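Local coordinates for peroxisomal acyl-coenzyme A oxidase 1 (Arabidopsis thaliana, PDB 1W07), which catalyses the FAD-dependent oxidation of long- and medium-chain acyl-CoAs to 2-trans-enoyl-CoAs in plant peroxisomes, passing the electrons to oxygen to give hydrogen peroxide, at residues Y135-L140 with Q147-T152; S172-G177 with G223-K228; Y189-T194 with Y199-F204. The protein carries 1 engineered substitution. All blocks are in the same frame, centred on the assembly; numbering follows the deposited sequence. Where two conformers were deposited one is given.

Contact 1. Residues Y135-L140 with Q147-T152; sequences YAQTEL and QGLETT. With FAD (flavin-adenine dinucleotide), chain I.
The backbones of E139 and L149 approach to 7.0 Å between CA atoms, too far for strand pairing, and both lie in the connection from strand 133-136 to strand 152-156 in the middle, beta-strand domain of the acyl-CoA dehydrogenase fold. The E139 carboxylate bridges this gap. With CG beside its backbone N (chi1 -42°) and the chain extended beyond, it engages two successive amides. E150 N reaches OE1 at 2.7 Å in a nearly straight bond (178°), on the syn side but 26° out of the carboxylate plane; OE2 accepts from T151 N through its own syn lone pair, at 3.1 Å. T151 OG1 also donates to OE2, at a length so short that its exact value is doubtful. K173 forms a salt bridge to OE2, so several donors fix the carboxylate's rotation. L149 lies alongside, its CD2 3.5 Å from E139 CG, and also touches the backbone oxygen of Q137. The other side of 135-140 reads the flavin pyrimidine edge: T138 N and Q137 N converge on FAD O2 at 2.8 and 3.0 Å, while Y135 O accepts from FAD N3. T138 OG1 accepts from FAD O3' and donates to FAD N1, 2.8 Å away.

Contact 2. Residues S172-G177 with G223-K228; sequences SKWWPG and GDIGTK. With FAD (flavin-adenine dinucleotide), chain I.
The FAD pocket has W175 as part of its wall, and I225 backs that indole from the side turned away from the cofactor. FAD C8 lies 3.5 Å above one face of the W175 ring, offset toward the rim; against the opposite face, I225 CD1 stands 3.4 Å from the centroid of the six-membered ring and 13° off its normal, a CH-pi contact. The second branch of I225 serves the neighbouring indole: CG2 sits over the W174 six-membered ring, 3.6 Å from its centroid and 16° off the normal. With CG1 between the backbone N and the carbonyl carbon (chi1 63°), the two branches part toward the two tryptophans. K228 CD lies at the W175 edge, 3.8 Å from CZ3, while K228 NZ is bound by N239 and Y234. Two residues after W175, G177 N donates to FAD O4 at 3.1 Å; within 223-228, D224 OD1 accepts from G226 N at 2.7 Å in an Asx turn. H402 of the second subunit meets both indoles. W174 NE1 is buried with no polar partner in the model. Contacts between the segments are CH-pi and apolar, consistent with W175 being held against the isoalloxazine by shape rather than by directed bonds.

Contact 3. Residues Y189-T194 with Y199-F204; sequences YARLIT and YGIHGF
A190 and H202 form an antiparallel hydrogen-bonded pair, A190 N to H202 O at 3.1 Å and H202 N to A190 O at 3.0 Å, flanked by the non-hydrogen-bonded pairs Y189-G203 and R191-I201. Beyond them the register shifts, because L192 N donates to G200 O at 2.7 Å but L192 O accepts from Y199 N at 2.8 Å. Two residues thus face one, which is a beta bulge. The segment axes make 125° between their directions, well short of antiparallel. These strands, 185-194 and 197-207, form a beta hairpin of the middle domain, continuing a mixed sheet through strand 152-156.

Polar side chains add to this. G200 O is gripped twice, by L192 N and by H202 ND1 (3.1 Å), which arrive from opposite faces of its carbonyl plane; the oxygen lies in the plane of the imidazole, whose NE2 bonds to Y267, so both nitrogens restrain the ring's rotation. R191 is held by D198 at NE.

Among the apolar contacts, L192, with CG anti to N (chi1 -159°), lays CD1 over the H202 ring, 3.4 Å from its centroid and 7° off the normal, while its CG touches the F204 ring edge at CZ, 3.9 Å away. On the face carrying Y189, R191 and I201, the Y189 ring takes G203 CA over its face, 4.0 Å from the centroid. I201 CG2 reaches the edge of that ring and packs on Y189 CB, and I201 CD1 lies against the R191 side chain.

All three contacts belong to the middle domain and lie on the same side of the chain's centre. Contact 1 closes before contact 2 opens, and contact 3 is nested in the loop that contact 2 closes. Between centres, contact 1 is about 10 Å from contact 3 and about 13 Å from contact 2, whereas contacts 2 and 3 are about 22 Å apart. Strands 133-136 and 185-194 run parallel as neighbours in one sheet, linking contacts 1 and 3; contact 2 belongs to a separate three-stranded antiparallel sheet. K173 NZ, from contact 2, reaches the backbone oxygens of Q137 in contact 1 and Y189 in contact 3. Contacts 1 and 2 both touch FAD, so two sheets contribute to one flavin site.

Contact 1. Residues Y135-L140 with Q147-T152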
loop_
_atom_site.group_PDB
_atom_site.type_symbol
_atom_site.label_atom_id
_atom_site.label_comp_id
_atom_site.label_asym_id
_atom_site.label_seq_id
_atom_site.Cartn_x
_atom_site.Cartn_y
_atom_site.Cartn_z
ATOM N N TYR B 135 10.112 6.335 -25.260
ATOM C CA TYR B 135 8.884 5.782 -25.835
ATOM C C TYR B 135 7.726 6.731 -25.522
ATOM O O TYR B 135 7.159 6.677 -24.432
ATOM C CB TYR B 135 8.615 4.410 -25.205
ATOM C CG TYR B 135 7.606 3.558 -25.925
ATOM C CD1 TYR B 135 7.960 2.846 -27.070
ATOM C CD2 TYR B 135 6.285 3.470 -25.472
ATOM C CE1 TYR B 135 7.028 2.073 -27.745
ATOM C CE2 TYR B 135 5.351 2.695 -26.150
ATOM C CZ TYR B 135 5.731 2.006 -27.286
ATOM O OH TYR B 135 4.801 1.266 -27.981
ATOM N N ALA B 136 7.365 7.586 -26.477
ATOM C CA ALA B 136 6.299 8.556 -26.253
ATOM C C ALA B 136 4.951 8.122 -26.817
ATOM O O ALA B 136 4.575 8.474 -27.940
ATOM C CB ALA B 136 6.700 9.913 -26.816
ATOM N N GLN B 137 4.223 7.348 -26.024
ATOM C CA GLN B 137 2.926 6.881 -26.472
ATOM C C GLN B 137 1.812 7.542 -25.659
ATOM O O GLN B 137 0.993 8.281 -26.196
ATOM C CB GLN B 137 2.880 5.352 -26.350
ATOM C CG GLN B 137 1.534 4.707 -26.636
ATOM C CD GLN B 137 1.616 3.189 -26.652
ATOM O OE1 GLN B 137 2.202 2.598 -27.558
ATOM N NE2 GLN B 137 1.048 2.550 -25.634
ATOM N N THR B 138 1.807 7.287 -24.358
ATOM C CA THR B 138 0.788 7.824 -23.465
ATOM C C THR B 138 0.625 9.345 -23.515
ATOM O O THR B 138 1.591 10.088 -23.678
ATOM C CB THR B 138 1.075 7.387 -22.016
ATOM O OG1 THR B 138 1.031 5.958 -21.958
ATOM C CG2 THR B 138 0.048 7.967 -21.057
ATOM N N GLU B 139 -0.618 9.788 -23.367
ATOM C CA GLU B 139 -0.941 11.205 -23.366
ATOM C C GLU B 139 -1.739 11.496 -22.102
ATOM O O GLU B 139 -2.124 10.584 -21.379
ATOM C CB GLU B 139 -1.788 11.578 -24.599
ATOM C CG GLU B 139 -1.319 10.916 -25.896
ATOM C CD GLU B 139 -2.059 11.399 -27.147
ATOM O OE1 GLU B 139 -3.301 11.542 -27.114
ATOM O OE2 GLU B 139 -1.385 11.610 -28.174
ATOM N N LEU B 140 -1.984 12.776 -21.848
ATOM C CA LEU B 140 -2.758 13.191 -20.688
ATOM C C LEU B 140 -4.104 12.485 -20.660
ATOM O O LEU B 140 -4.520 11.949 -19.633
ATOM C CB LEU B 140 -2.993 14.706 -20.705
ATOM C CG LEU B 140 -1.981 15.555 -19.930
ATOM C CD1 LEU B 140 -2.177 17.037 -20.237
ATOM C CD2 LEU B 140 -2.150 15.284 -18.441
ATOM N N GLN B 147 -5.734 3.218 -28.714
ATOM C CA GLN B 147 -6.458 3.559 -29.937
ATOM C C GLN B 147 -7.141 4.913 -29.840
ATOM O O GLN B 147 -7.638 5.437 -30.840
ATOM C CB GLN B 147 -7.480 2.474 -30.269
ATOM C CG GLN B 147 -6.842 1.118 -30.560
ATOM C CD GLN B 147 -5.820 1.188 -31.683
ATOM O OE1 GLN B 147 -6.145 1.582 -32.802
ATOM N NE2 GLN B 147 -4.578 0.809 -31.388
ATOM N N GLY B 148 -7.147 5.490 -28.639
ATOM C CA GLY B 148 -7.763 6.794 -28.439
ATOM C C GLY B 148 -6.782 7.957 -28.487
ATOM O O GLY B 148 -7.194 9.098 -28.289
ATOM N N LEU B 149 -5.499 7.686 -28.740
ATOM C CA LEU B 149 -4.495 8.756 -28.817
ATOM C C LEU B 149 -4.989 9.852 -29.754
ATOM O O LEU B 149 -5.592 9.548 -30.788
ATOM C CB LEU B 149 -3.154 8.223 -29.334
ATOM C CG LEU B 149 -2.462 7.186 -28.447
ATOM C CD1 LEU B 149 -1.097 6.844 -29.034
ATOM C CD2 LEU B 149 -2.337 7.734 -27.024
ATOM N N GLU B 150 -4.723 11.108 -29.385
ATOM C CA GLU B 150 -5.149 12.284 -30.150
ATOM C C GLU B 150 -4.050 12.893 -31.019
ATOM O O GLU B 150 -4.342 13.604 -31.980
ATOM C CB GLU B 150 -5.670 13.377 -29.203
ATOM C CG GLU B 150 -6.795 12.936 -28.286
ATOM C CD GLU B 150 -7.282 14.043 -27.376
ATOM O OE1 GLU B 150 -7.803 15.060 -27.891
ATOM O OE2 GLU B 150 -7.143 13.906 -26.141
ATOM N N THR B 151 -2.791 12.640 -30.681
ATOM C CA THR B 151 -1.703 13.202 -31.475
ATOM C C THR B 151 -1.850 12.731 -32.923
ATOM O O THR B 151 -2.161 11.569 -33.183
ATOM C CB THR B 151 -0.325 12.789 -30.903
ATOM O OG1 THR B 151 -0.222 13.269 -29.558
ATOM C CG2 THR B 151 0.822 13.401 -31.743
ATOM N N THR B 152 -1.650 13.640 -33.867
ATOM C CA THR B 152 -1.785 13.281 -35.269
ATOM C C THR B 152 -0.488 13.381 -36.048
ATOM O O THR B 152 0.402 14.149 -35.695
ATOM C CB THR B 152 -2.838 14.168 -35.969
ATOM O OG1 THR B 152 -2.465 15.539 -35.837
ATOM C CG2 THR B 152 -4.188 13.978 -35.345
HETATM P PA FAD I . -6.857 4.165 -17.071
HETATM O O1A FAD I . -6.702 3.104 -18.090
HETATM O O2A FAD I . -7.483 5.440 -17.484
HETATM O O5B FAD I . -7.657 3.548 -15.820
HETATM C C5B FAD I . -8.048 4.368 -14.717
HETATM C C4B FAD I . -9.095 3.640 -13.868
HETATM O O4B FAD I . -10.200 3.317 -14.732
HETATM C C3B FAD I . -8.549 2.311 -13.338
HETATM O O3B FAD I . -9.245 1.946 -12.144
HETATM C C2B FAD I . -8.890 1.349 -14.474
HETATM O O2B FAD I . -9.075 0.027 -13.964
HETATM C C1B FAD I . -10.260 1.890 -14.892
HETATM N N9A FAD I . -10.577 1.519 -16.291
HETATM C C8A FAD I . -10.074 2.085 -17.389
HETATM N N7A FAD I . -10.581 1.491 -18.470
HETATM C C5A FAD I . -11.408 0.536 -18.061
HETATM C C6A FAD I . -12.216 -0.383 -18.718
HETATM N N6A FAD I . -12.200 -0.494 -20.042
HETATM N N1A FAD I . -13.015 -1.240 -17.951
HETATM C C2A FAD I . -12.978 -1.163 -16.555
HETATM N N3A FAD I . -12.188 -0.282 -15.966
HETATM C C4A FAD I . -11.412 0.558 -16.672
HETATM N N1 FAD I . 3.728 5.612 -21.143
HETATM C C2 FAD I . 4.542 5.713 -22.278
HETATM O O2 FAD I . 4.033 5.838 -23.390
HETATM N N3 FAD I . 5.936 5.683 -22.126
HETATM C C4 FAD I . 6.505 5.559 -20.853
HETATM O O4 FAD I . 7.731 5.500 -20.736
HETATM C C4X FAD I . 5.688 5.483 -19.729
HETATM N N5 FAD I . 6.241 5.439 -18.440
HETATM C C5X FAD I . 5.430 5.381 -17.304
HETATM C C6 FAD I . 5.997 5.454 -16.036
HETATM C C7 FAD I . 5.186 5.511 -14.909
HETATM C C7M FAD I . 5.846 5.606 -13.534
HETATM C C8 FAD I . 3.794 5.490 -15.050
HETATM C C8M FAD I . 2.877 5.551 -13.826
HETATM C C9 FAD I . 3.233 5.406 -16.319
HETATM C C9A FAD I . 4.038 5.350 -17.453
HETATM N N10 FAD I . 3.486 5.339 -18.741
HETATM C C10 FAD I . 4.306 5.499 -19.870
HETATM C "C1'" FAD I . 2.017 5.275 -18.942
HETATM C "C2'" FAD I . 1.520 3.843 -18.721
HETATM O "O2'" FAD I . 2.248 2.939 -19.555
HETATM C "C3'" FAD I . 0.019 3.651 -18.957
HETATM O "O3'" FAD I . -0.309 4.045 -20.292
HETATM C "C4'" FAD I . -0.841 4.457 -17.981
HETATM O "O4'" FAD I . -0.232 4.537 -16.690
HETATM C "C5'" FAD I . -2.215 3.796 -17.865
HETATM O "O5'" FAD I . -2.979 4.416 -16.831
HETATM P P FAD I . -4.273 5.299 -17.180
HETATM O O1P FAD I . -4.079 6.618 -16.541
HETATM O O2P FAD I . -4.511 5.241 -18.639
HETATM O O3P FAD I . -5.429 4.491 -16.410
HETATM O O HOH W 1 -5.347 11.930 -25.326
#

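Contact 2. Residues S172-G177 with G223-K228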
loop_
_atom_site.group_PDB
_atom_site.type_symbol
_atom_site.label_atom_id
_atom_site.label_comp_id
_atom_site.label_asym_id
_atom_site.label_seq_id
_atom_site.Cartn_x
_atom_site.Cartn_y
_atom_site.Cartn_z
ATOM N N SER B 172 -1.392 16.073 -25.314
ATOM C CA SER B 172 0.012 16.165 -24.914
ATOM C C SER B 172 0.541 14.827 -24.392
ATOM O O SER B 172 -0.134 14.149 -23.618
ATOM C CB SER B 172 0.178 17.226 -23.821
ATOM O OG SER B 172 -0.368 18.470 -24.217
ATOM N N LYS B 173 1.745 14.452 -24.806
ATOM C CA LYS B 173 2.356 13.203 -24.346
ATOM C C LYS B 173 2.591 13.433 -22.862
ATOM O O LYS B 173 2.935 14.543 -22.453
ATOM C CB LYS B 173 3.681 12.925 -25.064
ATOM C CG LYS B 173 3.510 12.640 -26.540
ATOM C CD LYS B 173 2.541 11.480 -26.735
ATOM C CE LYS B 173 2.258 11.228 -28.205
ATOM N NZ LYS B 173 1.311 10.088 -28.435
ATOM N N TRP B 174 2.416 12.394 -22.058
ATOM C CA TRP B 174 2.542 12.532 -20.612
ATOM C C TRP B 174 2.899 11.178 -19.997
ATOM O O TRP B 174 2.188 10.196 -20.217
ATOM C CB TRP B 174 1.192 13.044 -20.078
ATOM C CG TRP B 174 1.187 13.533 -18.656
ATOM C CD1 TRP B 174 1.084 12.773 -17.521
ATOM C CD2 TRP B 174 1.345 14.884 -18.221
ATOM N NE1 TRP B 174 1.175 13.573 -16.416
ATOM C CE2 TRP B 174 1.330 14.875 -16.813
ATOM C CE3 TRP B 174 1.504 16.109 -18.890
ATOM C CZ2 TRP B 174 1.467 16.045 -16.052
ATOM C CZ3 TRP B 174 1.640 17.269 -18.142
ATOM C CH2 TRP B 174 1.622 17.228 -16.727
ATOM N N TRP B 175 4.007 11.168 -19.254
ATOM C CA TRP B 175 4.586 10.008 -18.553
ATOM C C TRP B 175 5.871 9.391 -19.112
ATOM O O TRP B 175 6.639 8.782 -18.360
ATOM C CB TRP B 175 3.553 8.867 -18.359
ATOM C CG TRP B 175 2.695 9.071 -17.146
ATOM C CD1 TRP B 175 1.362 9.340 -17.115
ATOM C CD2 TRP B 175 3.157 9.170 -15.788
ATOM N NE1 TRP B 175 0.961 9.618 -15.820
ATOM C CE2 TRP B 175 2.046 9.524 -14.989
ATOM C CE3 TRP B 175 4.406 9.004 -15.176
ATOM C CZ2 TRP B 175 2.146 9.719 -13.610
ATOM C CZ3 TRP B 175 4.509 9.198 -13.797
ATOM C CH2 TRP B 175 3.383 9.553 -13.033
ATOM N N PRO B 176 6.136 9.525 -20.430
ATOM C CA PRO B 176 7.348 8.928 -20.986
ATOM C C PRO B 176 8.648 9.108 -20.189
ATOM O O PRO B 176 9.115 10.228 -19.982
ATOM C CB PRO B 176 7.410 9.534 -22.380
ATOM C CG PRO B 176 5.937 9.539 -22.764
ATOM C CD PRO B 176 5.329 10.148 -21.501
ATOM N N GLY B 177 9.221 7.995 -19.736
ATOM C CA GLY B 177 10.468 8.050 -18.986
ATOM C C GLY B 177 11.608 8.491 -19.896
ATOM O O GLY B 177 11.684 8.043 -21.039
ATOM N N GLY B 223 9.078 18.861 -21.136
ATOM C CA GLY B 223 9.437 19.125 -19.755
ATOM C C GLY B 223 9.113 17.932 -18.878
ATOM O O GLY B 223 8.637 16.908 -19.373
ATOM N N ASP B 224 9.370 18.079 -17.580
ATOM C CA ASP B 224 9.121 17.034 -16.592
ATOM C C ASP B 224 7.717 17.189 -16.031
ATOM O O ASP B 224 7.243 18.306 -15.823
ATOM C CB ASP B 224 10.185 17.131 -15.485
ATOM C CG ASP B 224 10.055 16.045 -14.437
ATOM O OD1 ASP B 224 9.283 16.240 -13.475
ATOM O OD2 ASP B 224 10.717 14.993 -14.579
ATOM N N ILE B 225 7.045 16.070 -15.766
ATOM C CA ILE B 225 5.668 16.129 -15.268
ATOM C C ILE B 225 5.515 16.343 -13.763
ATOM O O ILE B 225 4.399 16.536 -13.279
ATOM C CB ILE B 225 4.881 14.867 -15.642
ATOM C CG1 ILE B 225 5.515 13.628 -14.983
ATOM C CG2 ILE B 225 4.846 14.708 -17.155
ATOM C CD1 ILE B 225 4.664 12.385 -15.132
ATOM N N GLY B 226 6.619 16.312 -13.024
ATOM C CA GLY B 226 6.508 16.541 -11.595
ATOM C C GLY B 226 6.951 15.417 -10.675
ATOM O O GLY B 226 7.260 14.308 -11.110
ATOM N N THR B 227 6.970 15.720 -9.380
ATOM C CA THR B 227 7.393 14.774 -8.362
ATOM C C THR B 227 6.389 13.644 -8.191
ATOM O O THR B 227 5.174 13.852 -8.204
ATOM C CB THR B 227 7.627 15.491 -7.005
ATOM O OG1 THR B 227 8.658 16.464 -7.173
ATOM C CG2 THR B 227 8.058 14.497 -5.928
ATOM N N LYS B 228 6.909 12.437 -8.019
ATOM C CA LYS B 228 6.076 11.258 -7.880
ATOM C C LYS B 228 6.133 10.651 -6.484
ATOM O O LYS B 228 6.960 11.013 -5.652
ATOM C CB LYS B 228 6.508 10.216 -8.922
ATOM C CG LYS B 228 6.170 10.633 -10.369
ATOM C CD LYS B 228 7.257 10.281 -11.385
ATOM C CE LYS B 228 8.557 11.002 -11.083
ATOM N NZ LYS B 228 9.538 10.810 -12.179
HETATM P PA FAD I . -6.857 4.165 -17.071
HETATM O O1A FAD I . -6.702 3.104 -18.090
HETATM O O2A FAD I . -7.483 5.440 -17.484
HETATM O O5B FAD I . -7.657 3.548 -15.820
HETATM C C5B FAD I . -8.048 4.368 -14.717
HETATM C C4B FAD I . -9.095 3.640 -13.868
HETATM O O4B FAD I . -10.200 3.317 -14.732
HETATM C C3B FAD I . -8.549 2.311 -13.338
HETATM O O3B FAD I . -9.245 1.946 -12.144
HETATM C C2B FAD I . -8.890 1.349 -14.474
HETATM O O2B FAD I . -9.075 0.027 -13.964
HETATM C C1B FAD I . -10.260 1.890 -14.892
HETATM N N9A FAD I . -10.577 1.519 -16.291
HETATM C C8A FAD I . -10.074 2.085 -17.389
HETATM N N7A FAD I . -10.581 1.491 -18.470
HETATM C C5A FAD I . -11.408 0.536 -18.061
HETATM C C6A FAD I . -12.216 -0.383 -18.718
HETATM N N6A FAD I . -12.200 -0.494 -20.042
HETATM N N1A FAD I . -13.015 -1.240 -17.951
HETATM C C2A FAD I . -12.978 -1.163 -16.555
HETATM N N3A FAD I . -12.188 -0.282 -15.966
HETATM C C4A FAD I . -11.412 0.558 -16.672
HETATM N N1 FAD I . 3.728 5.612 -21.143
HETATM C C2 FAD I . 4.542 5.713 -22.278
HETATM O O2 FAD I . 4.033 5.838 -23.390
HETATM N N3 FAD I . 5.936 5.683 -22.126
HETATM C C4 FAD I . 6.505 5.559 -20.853
HETATM O O4 FAD I . 7.731 5.500 -20.736
HETATM C C4X FAD I . 5.688 5.483 -19.729
HETATM N N5 FAD I . 6.241 5.439 -18.440
HETATM C C5X FAD I . 5.430 5.381 -17.304
HETATM C C6 FAD I . 5.997 5.454 -16.036
HETATM C C7 FAD I . 5.186 5.511 -14.909
HETATM C C7M FAD I . 5.846 5.606 -13.534
HETATM C C8 FAD I . 3.794 5.490 -15.050
HETATM C C8M FAD I . 2.877 5.551 -13.826
HETATM C C9 FAD I . 3.233 5.406 -16.319
HETATM C C9A FAD I . 4.038 5.350 -17.453
HETATM N N10 FAD I . 3.486 5.339 -18.741
HETATM C C10 FAD I . 4.306 5.499 -19.870
HETATM C "C1'" FAD I . 2.017 5.275 -18.942
HETATM C "C2'" FAD I . 1.520 3.843 -18.721
HETATM O "O2'" FAD I . 2.248 2.939 -19.555
HETATM C "C3'" FAD I . 0.019 3.651 -18.957
HETATM O "O3'" FAD I . -0.309 4.045 -20.292
HETATM C "C4'" FAD I . -0.841 4.457 -17.981
HETATM O "O4'" FAD I . -0.232 4.537 -16.690
HETATM C "C5'" FAD I . -2.215 3.796 -17.865
HETATM O "O5'" FAD I . -2.979 4.416 -16.831
HETATM P P FAD I . -4.273 5.299 -17.180
HETATM O O1P FAD I . -4.079 6.618 -16.541
HETATM O O2P FAD I . -4.511 5.241 -18.639
HETATM O O3P FAD I . -5.429 4.491 -16.410
#

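Contact 3. Residues Y189-T194 with Y199-F204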
loop_
_atom_site.group_PDB
_atom_site.type_symbol
_atom_site.label_atom_id
_atom_site.label_comp_id
_atom_site.label_asym_id
_atom_site.label_seq_id
_atom_site.Cartn_x
_atom_site.Cartn_y
_atom_site.Cartn_z
ATOM N N TYR B 189 3.930 8.018 -31.063
ATOM C CA TYR B 189 2.775 7.318 -31.608
ATOM C C TYR B 189 1.619 8.295 -31.814
ATOM O O TYR B 189 1.248 9.050 -30.915
ATOM C CB TYR B 189 2.368 6.143 -30.698
ATOM C CG TYR B 189 3.376 5.013 -30.738
ATOM C CD1 TYR B 189 4.519 5.046 -29.939
ATOM C CD2 TYR B 189 3.241 3.958 -31.648
ATOM C CE1 TYR B 189 5.504 4.063 -30.046
ATOM C CE2 TYR B 189 4.229 2.975 -31.769
ATOM C CZ TYR B 189 5.359 3.035 -30.967
ATOM O OH TYR B 189 6.364 2.108 -31.120
ATOM N N ALA B 190 1.075 8.287 -33.025
ATOM C CA ALA B 190 -0.014 9.182 -33.385
ATOM C C ALA B 190 -0.865 8.553 -34.470
ATOM O O ALA B 190 -0.480 7.554 -35.081
ATOM C CB ALA B 190 0.552 10.519 -33.883
ATOM N N ARG B 191 -2.024 9.152 -34.704
ATOM C CA ARG B 191 -2.945 8.678 -35.724
ATOM C C ARG B 191 -2.343 8.994 -37.087
ATOM O O ARG B 191 -2.048 10.152 -37.393
ATOM C CB ARG B 191 -4.293 9.386 -35.573
ATOM C CG ARG B 191 -4.789 9.467 -34.131
ATOM C CD ARG B 191 -6.281 9.769 -34.073
ATOM N NE ARG B 191 -7.060 8.606 -34.477
ATOM C CZ ARG B 191 -7.385 7.601 -33.668
ATOM N NH1 ARG B 191 -7.017 7.617 -32.391
ATOM N NH2 ARG B 191 -8.051 6.558 -34.148
ATOM N N LEU B 192 -2.152 7.967 -37.904
ATOM C CA LEU B 192 -1.585 8.158 -39.236
ATOM C C LEU B 192 -2.656 8.748 -40.160
ATOM O O LEU B 192 -3.683 8.122 -40.425
ATOM C CB LEU B 192 -1.091 6.817 -39.786
ATOM C CG LEU B 192 -0.043 6.834 -40.900
ATOM C CD1 LEU B 192 0.282 5.404 -41.292
ATOM C CD2 LEU B 192 -0.551 7.603 -42.103
ATOM N N ILE B 193 -2.411 9.959 -40.643
ATOM C CA ILE B 193 -3.354 10.620 -41.528
ATOM C C ILE B 193 -2.733 10.857 -42.904
ATOM O O ILE B 193 -1.670 11.474 -43.023
ATOM C CB ILE B 193 -3.815 11.969 -40.941
ATOM C CG1 ILE B 193 -4.411 11.767 -39.544
ATOM C CG2 ILE B 193 -4.862 12.584 -41.833
ATOM C CD1 ILE B 193 -4.863 13.069 -38.883
ATOM N N THR B 194 -3.395 10.342 -43.936
ATOM C CA THR B 194 -2.936 10.496 -45.314
ATOM C C THR B 194 -4.116 10.268 -46.253
ATOM O O THR B 194 -4.986 9.432 -45.987
ATOM C CB THR B 194 -1.807 9.495 -45.653
ATOM O OG1 THR B 194 -1.302 9.774 -46.962
ATOM C CG2 THR B 194 -2.319 8.068 -45.614
ATOM N N TYR B 199 -5.680 6.223 -40.546
ATOM C CA TYR B 199 -5.324 4.808 -40.606
ATOM C C TYR B 199 -4.903 4.187 -39.276
ATOM O O TYR B 199 -4.329 3.096 -39.244
ATOM C CB TYR B 199 -4.212 4.586 -41.638
ATOM C CG TYR B 199 -4.677 4.716 -43.069
ATOM C CD1 TYR B 199 -4.716 5.958 -43.706
ATOM C CD2 TYR B 199 -5.102 3.598 -43.782
ATOM C CE1 TYR B 199 -5.166 6.077 -45.025
ATOM C CE2 TYR B 199 -5.555 3.706 -45.094
ATOM C CZ TYR B 199 -5.584 4.944 -45.709
ATOM O OH TYR B 199 -6.025 5.048 -47.009
ATOM N N GLY B 200 -5.180 4.873 -38.175
ATOM C CA GLY B 200 -4.821 4.325 -36.881
ATOM C C GLY B 200 -3.479 4.756 -36.319
ATOM O O GLY B 200 -2.738 5.535 -36.925
ATOM N N ILE B 201 -3.164 4.218 -35.147
ATOM C CA ILE B 201 -1.936 4.537 -34.436
ATOM C C ILE B 201 -0.693 3.892 -35.039
ATOM O O ILE B 201 -0.647 2.682 -35.244
ATOM C CB ILE B 201 -2.035 4.094 -32.954
ATOM C CG1 ILE B 201 -3.338 4.616 -32.337
ATOM C CG2 ILE B 201 -0.812 4.574 -32.188
ATOM C CD1 ILE B 201 -3.470 6.109 -32.329
ATOM N N HIS B 202 0.314 4.715 -35.309
ATOM C CA HIS B 202 1.583 4.262 -35.864
ATOM C C HIS B 202 2.737 4.929 -35.127
ATOM O O HIS B 202 2.545 5.927 -34.431
ATOM C CB HIS B 202 1.675 4.601 -37.354
ATOM C CG HIS B 202 0.853 3.712 -38.233
ATOM N ND1 HIS B 202 -0.516 3.827 -38.339
ATOM C CD2 HIS B 202 1.203 2.657 -39.008
ATOM C CE1 HIS B 202 -0.975 2.881 -39.140
ATOM N NE2 HIS B 202 0.048 2.156 -39.558
ATOM N N GLY B 203 3.934 4.370 -35.297
ATOM C CA GLY B 203 5.119 4.912 -34.654
ATOM C C GLY B 203 5.952 5.764 -35.600
ATOM O O GLY B 203 6.189 5.384 -36.750
ATOM N N PHE B 204 6.402 6.913 -35.102
ATOM C CA PHE B 204 7.198 7.857 -35.874
ATOM C C PHE B 204 8.410 8.330 -35.062
ATOM O O PHE B 204 8.289 8.638 -33.879
ATOM C CB PHE B 204 6.343 9.077 -36.240
ATOM C CG PHE B 204 5.102 8.745 -37.025
ATOM C CD1 PHE B 204 5.076 8.900 -38.409
ATOM C CD2 PHE B 204 3.958 8.267 -36.380
ATOM C CE1 PHE B 204 3.929 8.584 -39.142
ATOM C CE2 PHE B 204 2.809 7.948 -37.104
ATOM C CZ PHE B 204 2.795 8.108 -38.492
#